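Local coordinates for alcohol dehydrogenase IV (Corynebacterium glutamicum, PDB 3IV7), which is an iron-containing alcohol dehydrogenase family enzyme that probably reduces maleylacetate, or acts as an NAD-dependent alcohol dehydrogenase, at residues Ile153-Ser156 with Glu157-Met160; His246-Gly249 with Gly250-Leu254; Glu277-Arg280 with Arg281-Ala285. One frame throughout, in Å; residues are numbered along the deposited sequence.

Contact 1: residues Ile153-Ser156 with Glu157-Met160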
ATOM      1  N   ILE A 153       9.750  -7.420 -10.885  1.00 26.20           N
ATOM      2  CA  ILE A 153      11.205  -7.437 -10.579  1.00 27.95           C
ATOM      3  C   ILE A 153      11.847  -6.140 -11.065  1.00 25.41           C
ATOM      4  O   ILE A 153      11.817  -5.827 -12.259  1.00 25.90           O
ATOM      5  CB  ILE A 153      11.881  -8.644 -11.197  1.00 25.64           C
ATOM      6  CG1 ILE A 153      11.255  -9.922 -10.613  1.00 25.29           C
ATOM      7  CG2 ILE A 153      13.463  -8.586 -10.976  1.00 28.17           C
ATOM      8  CD1 ILE A 153      11.662 -11.248 -11.364  1.00 22.67           C
ATOM      9  N   TYR A 154      12.319  -5.348 -10.114  1.00 26.97           N
ATOM     10  CA  TYR A 154      12.974  -4.077 -10.385  1.00 26.43           C
ATOM     11  C   TYR A 154      14.478  -4.187 -10.205  1.00 26.69           C
ATOM     12  O   TYR A 154      14.978  -4.358  -9.074  1.00 27.46           O
ATOM     13  CB  TYR A 154      12.446  -2.969  -9.449  1.00 27.66           C
ATOM     14  CG  TYR A 154      11.109  -2.429  -9.810  1.00 25.95           C
ATOM     15  CD1 TYR A 154      10.877  -1.860 -11.070  1.00 26.60           C
ATOM     16  CD2 TYR A 154      10.085  -2.382  -8.874  1.00 28.14           C
ATOM     17  CE1 TYR A 154       9.689  -1.342 -11.389  1.00 24.43           C
ATOM     18  CE2 TYR A 154       8.869  -1.847  -9.197  1.00 25.60           C
ATOM     19  CZ  TYR A 154       8.674  -1.309 -10.442  1.00 27.71           C
ATOM     20  OH  TYR A 154       7.467  -0.766 -10.764  1.00 24.33           O
ATOM     21  N   ASP A 155      15.199  -4.050 -11.317  1.00 27.94           N
ATOM     22  CA  ASP A 155      16.662  -4.143 -11.341  1.00 26.42           C
ATOM     23  C   ASP A 155      17.182  -2.929 -12.102  1.00 28.79           C
ATOM     24  O   ASP A 155      17.139  -2.879 -13.353  1.00 25.39           O
ATOM     25  CB  ASP A 155      17.081  -5.457 -12.017  1.00 27.48           C
ATOM     26  CG  ASP A 155      18.591  -5.653 -12.073  1.00 24.72           C
ATOM     27  OD1 ASP A 155      19.346  -4.689 -11.821  1.00 27.26           O
ATOM     28  OD2 ASP A 155      19.024  -6.779 -12.371  1.00 23.08           O
ATOM     29  N   SER A 156      17.687  -1.956 -11.363  1.00 28.40           N
ATOM     30  CA  SER A 156      18.128  -0.702 -11.963  1.00 30.95           C
ATOM     31  C   SER A 156      19.321  -0.865 -12.899  1.00 28.76           C
ATOM     32  O   SER A 156      19.613   0.035 -13.665  1.00 30.74           O
ATOM     33  CB  SER A 156      18.449   0.331 -10.872  1.00 28.89           C
ATOM     34  OG  SER A 156      19.423  -0.166  -9.972  1.00 29.20           O
ATOM     35  N   GLU A 157      20.004  -2.011 -12.851  1.00 29.04           N
ATOM     36  CA  GLU A 157      21.063  -2.290 -13.812  1.00 28.56           C
ATOM     37  C   GLU A 157      20.484  -2.316 -15.219  1.00 29.39           C
ATOM     38  O   GLU A 157      21.160  -1.949 -16.174  1.00 26.53           O
ATOM     39  CB  GLU A 157      21.784  -3.624 -13.518  1.00 31.10           C
ATOM     40  CG  GLU A 157      22.911  -3.953 -14.550  1.00 35.63           C
ATOM     41  CD  GLU A 157      23.890  -5.041 -14.053  1.00 40.90           C
ATOM     42  OE1 GLU A 157      23.439  -6.069 -13.481  1.00 38.14           O
ATOM     43  OE2 GLU A 157      25.102  -4.872 -14.253  1.00 47.98           O
ATOM     44  N   LEU A 158      19.226  -2.741 -15.335  1.00 30.49           N
ATOM     45  CA  LEU A 158      18.543  -2.830 -16.626  1.00 30.73           C
ATOM     46  C   LEU A 158      18.130  -1.433 -17.145  1.00 29.65           C
ATOM     47  O   LEU A 158      17.648  -1.315 -18.225  1.00 29.49           O
ATOM     48  CB  LEU A 158      17.289  -3.727 -16.501  1.00 27.07           C
ATOM     49  CG  LEU A 158      17.524  -5.128 -15.896  1.00 28.55           C
ATOM     50  CD1 LEU A 158      16.197  -5.902 -15.860  1.00 27.19           C
ATOM     51  CD2 LEU A 158      18.619  -5.927 -16.678  1.00 22.69           C
ATOM     52  N   THR A 159      18.273  -0.406 -16.310  1.00 28.83           N
ATOM     53  CA  THR A 159      17.929   0.945 -16.683  1.00 29.94           C
ATOM     54  C   THR A 159      19.179   1.813 -16.948  1.00 29.58           C
ATOM     55  O   THR A 159      19.050   2.995 -17.291  1.00 30.50           O
ATOM     56  CB  THR A 159      17.061   1.631 -15.568  1.00 30.55           C
ATOM     57  OG1 THR A 159      17.787   1.665 -14.338  1.00 35.02           O
ATOM     58  CG2 THR A 159      15.786   0.890 -15.348  1.00 31.21           C
HETATM   59  N   MSE A 160      20.380   1.235 -16.777  1.00 26.82           N
HETATM   60  CA  MSE A 160      21.592   1.987 -16.939  1.00 25.18           C
HETATM   61  C   MSE A 160      21.742   2.523 -18.353  1.00 26.43           C
HETATM   62  O   MSE A 160      22.270   3.604 -18.548  1.00 27.69           O
HETATM   63  CB  MSE A 160      22.817   1.157 -16.551  1.00 23.94           C
HETATM   64  CG  MSE A 160      22.831   0.750 -15.061  1.00 32.46           C
HETATM   65 SE   MSE A 160      23.379   2.177 -13.920  0.75 28.31          SE
HETATM   66  CE  MSE A 160      22.142   1.951 -12.476  1.00 23.62           C
TER
HETATM   67  O   HOH W   1      21.099  -7.300 -13.794  1.00 32.90           O

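Contact 2: residues His246-Gly249 with Gly250-Leu254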
ATOM      1  N   HIS A 246      -4.374  10.629 -22.908  1.00 31.91           N
ATOM      2  CA  HIS A 246      -4.965   9.511 -23.628  1.00 36.37           C
ATOM      3  C   HIS A 246      -5.452   9.995 -25.012  1.00 31.68           C
ATOM      4  O   HIS A 246      -5.168   9.371 -26.001  1.00 34.59           O
ATOM      5  CB  HIS A 246      -6.122   8.891 -22.813  1.00 38.98           C
ATOM      6  CG  HIS A 246      -6.697   7.638 -23.412  1.00 52.96           C
ATOM      7  ND1 HIS A 246      -7.995   7.565 -23.884  1.00 60.61           N
ATOM      8  CD2 HIS A 246      -6.166   6.401 -23.582  1.00 58.15           C
ATOM      9  CE1 HIS A 246      -8.235   6.337 -24.312  1.00 67.34           C
ATOM     10  NE2 HIS A 246      -7.137   5.616 -24.153  1.00 64.11           N
ATOM     11  N   THR A 247      -6.164  11.115 -25.046  1.00 32.52           N
ATOM     12  CA  THR A 247      -6.600  11.740 -26.321  1.00 31.95           C
ATOM     13  C   THR A 247      -5.407  12.079 -27.209  1.00 33.39           C
ATOM     14  O   THR A 247      -5.406  11.765 -28.397  1.00 32.42           O
ATOM     15  CB  THR A 247      -7.380  13.042 -26.074  1.00 34.41           C
ATOM     16  OG1 THR A 247      -8.579  12.768 -25.352  1.00 29.39           O
ATOM     17  CG2 THR A 247      -7.739  13.749 -27.407  1.00 26.58           C
ATOM     18  N   LEU A 248      -4.370  12.708 -26.627  1.00 30.71           N
ATOM     19  CA  LEU A 248      -3.233  13.157 -27.432  1.00 30.14           C
ATOM     20  C   LEU A 248      -2.447  11.960 -27.996  1.00 31.22           C
ATOM     21  O   LEU A 248      -1.992  12.002 -29.136  1.00 31.10           O
ATOM     22  CB  LEU A 248      -2.326  14.128 -26.646  1.00 26.70           C
ATOM     23  CG  LEU A 248      -2.896  15.522 -26.275  1.00 26.80           C
ATOM     24  CD1 LEU A 248      -1.884  16.350 -25.466  1.00 21.74           C
ATOM     25  CD2 LEU A 248      -3.323  16.299 -27.514  1.00 24.28           C
ATOM     26  N   GLY A 249      -2.331  10.890 -27.212  1.00 36.29           N
ATOM     27  CA  GLY A 249      -1.657   9.655 -27.663  1.00 35.32           C
ATOM     28  C   GLY A 249      -2.520   8.836 -28.617  1.00 38.67           C
ATOM     29  O   GLY A 249      -2.030   8.289 -29.592  1.00 39.03           O
ATOM     30  N   GLY A 250      -3.815   8.789 -28.345  1.00 39.39           N
ATOM     31  CA  GLY A 250      -4.735   7.955 -29.112  1.00 43.11           C
ATOM     32  C   GLY A 250      -5.120   8.557 -30.431  1.00 45.72           C
ATOM     33  O   GLY A 250      -4.962   7.938 -31.479  1.00 49.48           O
ATOM     34  N   THR A 251      -5.578   9.793 -30.387  1.00 46.31           N
ATOM     35  CA  THR A 251      -6.113  10.449 -31.557  1.00 42.65           C
ATOM     36  C   THR A 251      -5.054  11.143 -32.388  1.00 42.27           C
ATOM     37  O   THR A 251      -5.156  11.184 -33.615  1.00 42.01           O
ATOM     38  CB  THR A 251      -7.146  11.488 -31.143  1.00 46.39           C
ATOM     39  OG1 THR A 251      -8.101  10.884 -30.254  1.00 42.70           O
ATOM     40  CG2 THR A 251      -7.851  12.077 -32.379  1.00 40.13           C
ATOM     41  N   PHE A 252      -4.039  11.712 -31.735  1.00 38.84           N
ATOM     42  CA  PHE A 252      -3.016  12.468 -32.472  1.00 36.65           C
ATOM     43  C   PHE A 252      -1.693  11.772 -32.531  1.00 36.57           C
ATOM     44  O   PHE A 252      -0.742  12.307 -33.054  1.00 34.54           O
ATOM     45  CB  PHE A 252      -2.854  13.844 -31.855  1.00 34.90           C
ATOM     46  CG  PHE A 252      -4.080  14.651 -31.908  1.00 33.54           C
ATOM     47  CD1 PHE A 252      -5.031  14.547 -30.916  1.00 30.88           C
ATOM     48  CD2 PHE A 252      -4.319  15.489 -32.967  1.00 34.89           C
ATOM     49  CE1 PHE A 252      -6.171  15.279 -30.969  1.00 32.96           C
ATOM     50  CE2 PHE A 252      -5.467  16.222 -33.024  1.00 39.12           C
ATOM     51  CZ  PHE A 252      -6.387  16.128 -32.017  1.00 36.65           C
ATOM     52  N   ASN A 253      -1.628  10.586 -31.957  1.00 38.47           N
ATOM     53  CA  ASN A 253      -0.404   9.792 -31.939  1.00 40.76           C
ATOM     54  C   ASN A 253       0.848  10.554 -31.501  1.00 39.57           C
ATOM     55  O   ASN A 253       1.927  10.341 -32.033  1.00 38.32           O
ATOM     56  CB  ASN A 253      -0.171   9.134 -33.305  1.00 42.92           C
ATOM     57  CG  ASN A 253       0.803   7.923 -33.219  1.00 46.08           C
ATOM     58  OD1 ASN A 253       0.846   7.207 -32.212  1.00 52.90           O
ATOM     59  ND2 ASN A 253       1.576   7.718 -34.269  1.00 61.37           N
ATOM     60  N   LEU A 254       0.712  11.418 -30.497  1.00 38.76           N
ATOM     61  CA  LEU A 254       1.888  12.129 -29.968  1.00 35.25           C
ATOM     62  C   LEU A 254       2.683  11.136 -29.130  1.00 32.67           C
ATOM     63  O   LEU A 254       2.121  10.184 -28.632  1.00 29.55           O
ATOM     64  CB  LEU A 254       1.473  13.335 -29.115  1.00 33.91           C
ATOM     65  CG  LEU A 254       0.725  14.460 -29.808  1.00 32.93           C
ATOM     66  CD1 LEU A 254       0.657  15.696 -28.886  1.00 28.36           C
ATOM     67  CD2 LEU A 254       1.386  14.794 -31.136  1.00 23.56           C
TER

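Contact 3: residues Glu277-Arg280 with Arg281-Ala285. With EDO (1,2-ethanediol), chain C.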
ATOM      1  N   GLU A 277      -5.572  20.909  -0.506  1.00 29.30           N
ATOM      2  CA  GLU A 277      -4.996  19.789   0.240  1.00 31.51           C
ATOM      3  C   GLU A 277      -4.003  19.030  -0.643  1.00 30.28           C
ATOM      4  O   GLU A 277      -2.911  18.701  -0.202  1.00 30.30           O
ATOM      5  CB  GLU A 277      -6.091  18.852   0.774  1.00 31.52           C
ATOM      6  CG  GLU A 277      -7.036  19.539   1.784  1.00 35.12           C
ATOM      7  CD  GLU A 277      -7.916  18.564   2.579  1.00 48.37           C
ATOM      8  OE1 GLU A 277      -7.526  17.384   2.761  1.00 58.08           O
ATOM      9  OE2 GLU A 277      -8.982  19.004   3.071  1.00 65.00           O
ATOM     10  N   ALA A 278      -4.380  18.793  -1.896  1.00 29.02           N
ATOM     11  CA  ALA A 278      -3.481  18.133  -2.862  1.00 29.22           C
ATOM     12  C   ALA A 278      -2.235  18.971  -3.097  1.00 30.87           C
ATOM     13  O   ALA A 278      -1.114  18.465  -3.006  1.00 30.62           O
ATOM     14  CB  ALA A 278      -4.187  17.891  -4.165  1.00 26.50           C
ATOM     15  N   GLU A 279      -2.436  20.276  -3.323  1.00 32.15           N
ATOM     16  CA  GLU A 279      -1.333  21.203  -3.577  1.00 30.16           C
ATOM     17  C   GLU A 279      -0.340  21.203  -2.402  1.00 28.43           C
ATOM     18  O   GLU A 279       0.863  21.178  -2.607  1.00 27.35           O
ATOM     19  CB  GLU A 279      -1.886  22.625  -3.835  1.00 32.85           C
ATOM     20  CG  GLU A 279      -0.907  23.619  -4.483  1.00 33.26           C
ATOM     21  CD  GLU A 279       0.131  24.191  -3.509  1.00 33.01           C
ATOM     22  OE1 GLU A 279      -0.144  24.276  -2.307  1.00 33.79           O
ATOM     23  OE2 GLU A 279       1.224  24.562  -3.973  1.00 32.26           O
ATOM     24  N   ARG A 280      -0.844  21.195  -1.170  1.00 30.93           N
ATOM     25  CA  ARG A 280       0.049  21.232  -0.012  1.00 28.79           C
ATOM     26  C   ARG A 280       0.803  19.904   0.159  1.00 29.34           C
ATOM     27  O   ARG A 280       1.974  19.887   0.498  1.00 29.90           O
ATOM     28  CB  ARG A 280      -0.713  21.621   1.264  1.00 30.92           C
ATOM     29  CG  ARG A 280      -1.181  23.093   1.267  1.00 30.34           C
ATOM     30  CD  ARG A 280      -1.730  23.514   2.644  1.00 41.19           C
ATOM     31  NE  ARG A 280      -2.733  22.582   3.183  1.00 40.16           N
ATOM     32  CZ  ARG A 280      -4.059  22.708   3.062  1.00 46.22           C
ATOM     33  NH1 ARG A 280      -4.595  23.719   2.393  1.00 53.44           N
ATOM     34  NH2 ARG A 280      -4.861  21.801   3.618  1.00 47.34           N
ATOM     35  N   ARG A 281       0.141  18.800  -0.129  1.00 27.82           N
ATOM     36  CA  ARG A 281       0.800  17.513  -0.057  1.00 26.67           C
ATOM     37  C   ARG A 281       1.926  17.424  -1.114  1.00 25.71           C
ATOM     38  O   ARG A 281       3.026  16.990  -0.815  1.00 24.32           O
ATOM     39  CB  ARG A 281      -0.209  16.389  -0.244  1.00 22.33           C
ATOM     40  CG  ARG A 281       0.350  15.037   0.096  1.00 29.13           C
ATOM     41  CD  ARG A 281      -0.531  13.927  -0.385  1.00 29.27           C
ATOM     42  NE  ARG A 281      -1.717  13.739   0.436  1.00 25.45           N
ATOM     43  CZ  ARG A 281      -1.766  13.040   1.567  1.00 33.45           C
ATOM     44  NH1 ARG A 281      -0.673  12.472   2.071  1.00 33.97           N
ATOM     45  NH2 ARG A 281      -2.927  12.922   2.213  1.00 28.00           N
ATOM     46  N   ALA A 282       1.640  17.854  -2.333  1.00 27.15           N
ATOM     47  CA  ALA A 282       2.642  17.805  -3.407  1.00 29.00           C
ATOM     48  C   ALA A 282       3.831  18.726  -3.038  1.00 29.53           C
ATOM     49  O   ALA A 282       4.987  18.332  -3.122  1.00 28.57           O
ATOM     50  CB  ALA A 282       2.005  18.229  -4.745  1.00 27.57           C
ATOM     51  N   ALA A 283       3.505  19.938  -2.600  1.00 30.26           N
ATOM     52  CA  ALA A 283       4.503  20.910  -2.144  1.00 32.47           C
ATOM     53  C   ALA A 283       5.441  20.299  -1.101  1.00 30.15           C
ATOM     54  O   ALA A 283       6.645  20.390  -1.235  1.00 29.21           O
ATOM     55  CB  ALA A 283       3.802  22.169  -1.566  1.00 30.91           C
ATOM     56  N   ALA A 284       4.871  19.674  -0.065  1.00 28.09           N
ATOM     57  CA  ALA A 284       5.669  19.004   0.965  1.00 25.91           C
ATOM     58  C   ALA A 284       6.567  17.914   0.362  1.00 30.08           C
ATOM     59  O   ALA A 284       7.723  17.766   0.739  1.00 28.34           O
ATOM     60  CB  ALA A 284       4.757  18.394   2.016  1.00 29.98           C
ATOM     61  N   ALA A 285       6.020  17.145  -0.560  1.00 27.46           N
ATOM     62  CA  ALA A 285       6.768  16.089  -1.184  1.00 27.16           C
ATOM     63  C   ALA A 285       7.927  16.641  -1.995  1.00 26.98           C
ATOM     64  O   ALA A 285       8.959  16.009  -2.084  1.00 29.99           O
ATOM     65  CB  ALA A 285       5.860  15.252  -2.053  1.00 23.35           C
TER
HETATM   66  C1  EDO C 364      -4.903  15.620  -0.591  1.00 56.98           C
HETATM   67  O1  EDO C 364      -4.082  14.672  -1.279  1.00 52.65           O
HETATM   68  C2  EDO C 364      -5.942  14.889   0.246  1.00 53.12           C
HETATM   69  O2  EDO C 364      -5.343  14.506   1.482  1.00 55.85           O

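Contact 1: residues Ile153-Ser156 with Glu157-Met160
Asp155 and Ser156 turn back onto Glu157 to Met160 in two overlapping type I beta turns, the first combined with an Asx turn, just where strand 151-154 of the parallel sheet runs out. In the Asx turn, Asp155 OD1 accepts Glu157 N at 2.9 Å, meeting it on the anti side of the carboxylate and 35° out of its plane. With CG anti to the backbone N (chi1 -179°), the acid runs forward beside its own carbonyl, which is what lets OD1 reach the amide two residues on. Asp155 O takes Leu158 N at 2.9 Å to close the first turn, and the leucine CG lies 3.9 Å from Asp155 CB, the two side chains crossing at about a right angle. The second turn closes on Ser156 O, gripped twice by one residue. Thr159 N approaches Ser156 O from above the carbonyl plane at 3.0 Å. Thr159 OG1 donates to Ser156 O as well, closer to that plane, in a short 2.5 Å bond, and selenomethionine Met160 rests its CE against the same oxygen. Beyond the acid, a water donates to both Asp155 OD2 and Glu157 OE1; by bridging the two carboxylates it probably eases their mutual repulsion. Further out, Gly22 N on Asp155 OD1 and Ser24 OG on OD2 tie the turn to the start of helix 24-35, while Ser156 OG hydrogen-bonds OD1 of Asp220 in helix 216-236.

Contact 2: residues His246-Gly249 with Gly250-Leu254
The ring of Phe252 packs back against the turn of helix that carries Thr247 and Leu248. On one face lies Thr251 CG2, 3.8 Å above the ring plane and displaced toward the rim. At the edge, near the plane, sits Thr247 O, with Phe252 CD1 3.8 Å from it, while Thr247 CG2 runs alongside and meets CE1. Leu248 approaches the ring obliquely, its CD2 4.2 Å from Phe252 CD1. A chi1 of -61° sets Phe252 CG beside its own backbone N, and the ring lies along that turn. Phe313 joins Phe252 in an edge-to-face pair, and Glu320 and Ala321 of helix 318-326 also touch the ring.

In the backbone, Gly250 N and Thr251 N bond to His246 O and Thr247 O in ordinary helical fashion. The next bond, Phe252 N to Leu248 O, is weak and bent, at 3.3 Å. Leu254 N, six residues on, donates to Leu248 O at 3.1 Å and an almost straight 175°. The same reversal brings Leu254 CD1 to 4.0 Å from Leu248 CB, and both leucines also touch Thr259 of helix 256-271. Asn253 takes up the bend with a positive phi of 49°, its CA making a CH...O contact to Gly249 O at 3.2 Å. Asn253 OD1 accepts from His71 NE2, and Thr247 OG1 is paired with the hydroxyl of Thr325. This is a helix C-terminus: Asn253 leaves helical angles, Leu254 folds back onto the last turns of helix 240-250, and the chain swings into helix 256-271.

Contact 3: residues Glu277-Arg280 with Arg281-Ala285
Arg281 stands one turn along helix 276-286 from Glu277, its backbone N donating to Glu277 O at 3.1 Å. The next three amides follow suit: Ala282 N to Ala278 O, Ala283 N to Glu279 O and Ala284 N to Arg280 O. This is the i to i+4 bonding of an alpha helix in mid-course, and it gives each of these four carbonyls a helical donor.

The guanidinium of Arg281 spends two of its N-H groups on one molecule of 1,2-ethanediol, probably left from the crystallisation liquor. Arg281 NE donates to diol O1 at 3.1 Å. Arg281 NH2 donates to diol O2 at 3.0 Å, nearly straight, so the diol spans one edge of the flat group with C1 in its plane. Arg281 leaves the helix with chi1 at -168° and then bends at chi3, which turns that edge to the diol. Diol C1 in turn rests 3.7 Å from Glu277 CB; the Glu277 carboxylate makes no salt bridge to Arg281, Glu277 OE1 staying 6.4 Å from Arg281 NH2. Arg280 folds back differently, laying one face of its guanidinium over Glu277 CA, 3.9 Å from the plane and off centre. Glu279 OE2 is satisfied outside the segment, by the backbone N of Ala291 where helix 291-301 begins.

Toward the protein, Ala282 and Ala285 pack on Ile199 of helix 189-211, Arg281 touches Ala192 and Ala196 of that same helix, and Leu182, in the loop after helix 164-181, meets Ala278, Arg281 and Ala282.

In the fold
From the N terminus, the chain lays down all six strands of its parallel sheet, 151-154 last; contact 1 then turns it out of that strand toward helix 164-181, where the helical part of the fold begins. Contact 2 ends helix 240-250 and redirects the chain into helix 256-271, and contact 3 lies wholly within the next helix, 276-286. The three follow in series, none nested or crossing; contacts 1 and 2 each make a local turn, and contact 3 closes no loop. Their centres are about 29 Å from one another, and contacts 1 and 2 flank the chain's centre on opposite sides. Contact 1 joins sheet to helix 216-236, while contacts 2 and 3 belong to the helical C-terminal family region.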